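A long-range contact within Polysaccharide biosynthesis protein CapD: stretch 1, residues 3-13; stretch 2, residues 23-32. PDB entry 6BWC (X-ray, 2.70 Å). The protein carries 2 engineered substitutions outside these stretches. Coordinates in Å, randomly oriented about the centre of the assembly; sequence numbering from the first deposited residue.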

# COMPACT_ATOMS: atom_id res chain seq x y z
N MET C 3 33.07 11.16 -25.88
CA MET C 3 32.89 12.53 -25.26
C MET C 3 32.22 12.44 -23.83
O MET C 3 32.88 11.97 -22.88
CB MET C 3 32.18 13.48 -26.29
CG MET C 3 32.20 15.01 -26.03
SD MET C 3 30.61 15.82 -25.63
CE MET C 3 30.63 17.23 -26.74
N PHE C 4 30.94 12.83 -23.68
CA PHE C 4 30.26 13.05 -22.39
C PHE C 4 29.94 11.76 -21.59
O PHE C 4 30.06 11.74 -20.35
CB PHE C 4 28.97 13.86 -22.65
CG PHE C 4 28.22 14.32 -21.40
CD1 PHE C 4 28.57 15.50 -20.75
CD2 PHE C 4 27.13 13.59 -20.92
CE1 PHE C 4 27.86 15.94 -19.63
CE2 PHE C 4 26.43 14.01 -19.80
CZ PHE C 4 26.79 15.19 -19.16
N PHE C 5 29.52 10.70 -22.27
CA PHE C 5 29.06 9.49 -21.60
C PHE C 5 30.16 8.45 -21.43
O PHE C 5 29.91 7.38 -20.86
CB PHE C 5 27.87 8.90 -22.34
CG PHE C 5 26.63 9.76 -22.31
CD1 PHE C 5 26.01 10.06 -21.10
CD2 PHE C 5 26.05 10.23 -23.49
CE1 PHE C 5 24.85 10.83 -21.06
CE2 PHE C 5 24.89 11.00 -23.46
CZ PHE C 5 24.29 11.30 -22.24
N LYS C 6 31.36 8.77 -21.93
CA LYS C 6 32.57 7.99 -21.71
C LYS C 6 32.60 7.48 -20.29
O LYS C 6 32.71 8.24 -19.35
CB LYS C 6 33.81 8.86 -21.98
CG LYS C 6 35.16 8.16 -21.84
CD LYS C 6 35.51 7.33 -23.07
CE LYS C 6 36.89 6.69 -22.98
NZ LYS C 6 38.00 7.68 -22.87
N ASP C 7 32.49 6.17 -20.16
CA ASP C 7 32.68 5.50 -18.90
C ASP C 7 31.70 5.86 -17.80
O ASP C 7 32.03 5.81 -16.61
CB ASP C 7 34.13 5.68 -18.45
CG ASP C 7 34.89 4.42 -18.57
OD1 ASP C 7 35.10 3.99 -19.74
OD2 ASP C 7 35.21 3.84 -17.49
N LYS C 8 30.47 6.20 -18.20
CA LYS C 8 29.37 6.47 -17.27
C LYS C 8 28.33 5.33 -17.28
O LYS C 8 28.41 4.38 -18.09
CB LYS C 8 28.70 7.82 -17.60
CG LYS C 8 29.64 9.02 -17.60
CD LYS C 8 30.19 9.33 -16.21
CE LYS C 8 30.79 10.74 -16.15
NZ LYS C 8 31.90 10.88 -15.16
N ASN C 9 27.38 5.43 -16.35
CA ASN C 9 26.26 4.51 -16.21
C ASN C 9 24.96 5.22 -16.58
O ASN C 9 24.69 6.32 -16.10
CB ASN C 9 26.21 4.04 -14.75
CG ASN C 9 27.48 3.31 -14.32
OD1 ASN C 9 28.35 3.05 -15.13
ND2 ASN C 9 27.57 2.97 -13.05
N VAL C 10 24.15 4.60 -17.44
CA VAL C 10 22.96 5.27 -17.99
C VAL C 10 21.74 4.38 -17.94
O VAL C 10 21.80 3.22 -18.36
CB VAL C 10 23.21 5.71 -19.44
CG1 VAL C 10 21.95 6.33 -20.05
CG2 VAL C 10 24.40 6.66 -19.50
N LEU C 11 20.62 4.93 -17.44
CA LEU C 11 19.31 4.28 -17.48
C LEU C 11 18.43 4.98 -18.51
O LEU C 11 18.25 6.20 -18.43
CB LEU C 11 18.64 4.36 -16.11
CG LEU C 11 17.31 3.62 -15.90
CD1 LEU C 11 17.45 2.10 -15.93
CD2 LEU C 11 16.73 4.03 -14.56
N ILE C 12 17.92 4.22 -19.50
CA ILE C 12 16.88 4.70 -20.41
C ILE C 12 15.59 4.03 -20.06
O ILE C 12 15.25 2.98 -20.62
CB ILE C 12 17.16 4.42 -21.90
CG1 ILE C 12 18.57 4.85 -22.29
CG2 ILE C 12 16.16 5.18 -22.75
CD1 ILE C 12 18.94 4.42 -23.70
N ILE C 13 14.86 4.67 -19.14
CA ILE C 13 13.51 4.25 -18.73
C ILE C 13 12.58 4.39 -19.94
O ILE C 13 12.20 5.51 -20.30
CB ILE C 13 13.00 5.10 -17.51
CG1 ILE C 13 13.85 4.82 -16.26
CG2 ILE C 13 11.51 4.84 -17.21
CD1 ILE C 13 13.54 5.71 -15.08
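Stretch 2 (23-32) ILSNVLQEKP

Stretch 2 enters as a helix that began earlier in the chain. It runs nearly antiparallel to strand 9-13 of stretch 1, at 170° between their N-to-C directions, with the axes 10.1 Å apart at closest approach. Ile23 points toward the strand, and its CG2 lies 3.9 Å from CD1 of Ile12. Leu24 is set sideways, yet the same Ile12 CD1 reaches its CA at 3.4 Å and its CB at 3.7 Å. Ser25 and Asn26 do not touch stretch 1. One turn on from Ile23, Val27 again points toward stretch 1. Its CG1 is 4.2 Å from CG2 of Val10, and its CG2 is 3.6 Å from CE2 of Phe5. Leu28 points away, and Gln29 is out of reach.

From Glu30 on, hydrogen bonds join the apolar packing. Glu30 has the largest covered area of the pair. Its OE1 accepts a hydrogen bond from Phe5 N at 3.0 Å, while OE2 is bonded elsewhere in the structure. Lys31 leaves helical geometry with positive phi. Its O accepts a nearly straight hydrogen bond at 3.2 Å from N of Asp7, a residue of the type II turn from Phe5 to Lys8. Pro32 then packs on this turn: its CA lies 3.2 Å from Phe5 O, a CA-H...O contact, and its CB 3.4 Å from Lys8 O.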

# COMPACT_ATOMS: atom_id res chain seq x y z
N ILE C 23 18.00 6.82 -28.69
CA ILE C 23 18.91 7.29 -27.62
C ILE C 23 19.97 6.24 -27.22
O ILE C 23 21.13 6.58 -27.03
CB ILE C 23 18.15 7.72 -26.33
CG1 ILE C 23 17.28 8.96 -26.59
CG2 ILE C 23 19.13 8.01 -25.19
CD1 ILE C 23 16.23 9.22 -25.52
N LEU C 24 19.53 4.98 -27.07
CA LEU C 24 20.41 3.84 -26.70
C LEU C 24 21.61 3.72 -27.60
O LEU C 24 22.74 3.70 -27.12
CB LEU C 24 19.63 2.51 -26.74
CG LEU C 24 20.39 1.20 -26.56
CD1 LEU C 24 21.33 1.31 -25.37
CD2 LEU C 24 19.41 0.05 -26.38
N SER C 25 21.35 3.63 -28.90
CA SER C 25 22.43 3.49 -29.87
C SER C 25 23.29 4.76 -29.97
O SER C 25 24.49 4.68 -30.20
CB SER C 25 21.88 3.07 -31.24
OG SER C 25 20.80 3.89 -31.61
N ASN C 26 22.71 5.94 -29.74
CA ASN C 26 23.50 7.17 -29.83
C ASN C 26 24.41 7.26 -28.63
O ASN C 26 25.59 7.54 -28.79
CB ASN C 26 22.63 8.42 -29.99
CG ASN C 26 22.12 8.62 -31.44
OD1 ASN C 26 22.39 9.65 -32.07
ND2 ASN C 26 21.38 7.64 -31.98
N VAL C 27 23.87 6.97 -27.45
CA VAL C 27 24.65 6.91 -26.21
C VAL C 27 25.71 5.82 -26.28
O VAL C 27 26.78 5.98 -25.72
CB VAL C 27 23.74 6.76 -24.93
CG1 VAL C 27 24.49 6.18 -23.72
CG2 VAL C 27 23.13 8.09 -24.54
N LEU C 28 25.42 4.73 -26.98
CA LEU C 28 26.37 3.62 -27.10
C LEU C 28 27.67 3.96 -27.86
O LEU C 28 28.70 3.37 -27.57
CB LEU C 28 25.70 2.36 -27.71
CG LEU C 28 24.94 1.41 -26.76
CD1 LEU C 28 24.21 0.31 -27.51
CD2 LEU C 28 25.86 0.77 -25.72
N GLN C 29 27.61 4.90 -28.80
CA GLN C 29 28.82 5.29 -29.54
C GLN C 29 29.78 6.20 -28.77
O GLN C 29 30.96 6.28 -29.13
CB GLN C 29 28.46 5.90 -30.90
CG GLN C 29 28.22 4.84 -31.97
CD GLN C 29 27.39 5.35 -33.13
OE1 GLN C 29 27.25 6.56 -33.34
NE2 GLN C 29 26.81 4.41 -33.90
N GLU C 30 29.32 6.86 -27.70
CA GLU C 30 30.25 7.51 -26.76
C GLU C 30 30.88 6.55 -25.73
O GLU C 30 31.71 6.96 -24.91
CB GLU C 30 29.57 8.67 -26.05
CG GLU C 30 29.36 9.87 -26.95
CD GLU C 30 28.46 10.90 -26.32
OE1 GLU C 30 28.50 11.06 -25.09
OE2 GLU C 30 27.71 11.55 -27.07
N LYS C 31 30.50 5.29 -25.79
CA LYS C 31 31.23 4.21 -25.14
C LYS C 31 31.18 4.32 -23.60
O LYS C 31 32.18 4.56 -22.96
CB LYS C 31 32.66 4.16 -25.69
CG LYS C 31 33.31 2.78 -25.67
CD LYS C 31 32.94 1.94 -26.89
CE LYS C 31 33.75 2.29 -28.13
NZ LYS C 31 33.21 1.67 -29.40
N PRO C 32 29.98 4.16 -23.00
CA PRO C 32 29.78 4.27 -21.56
C PRO C 32 30.05 2.97 -20.85
O PRO C 32 30.14 1.93 -21.50
CB PRO C 32 28.28 4.55 -21.47
CG PRO C 32 27.70 3.73 -22.57
CD PRO C 32 28.73 3.78 -23.68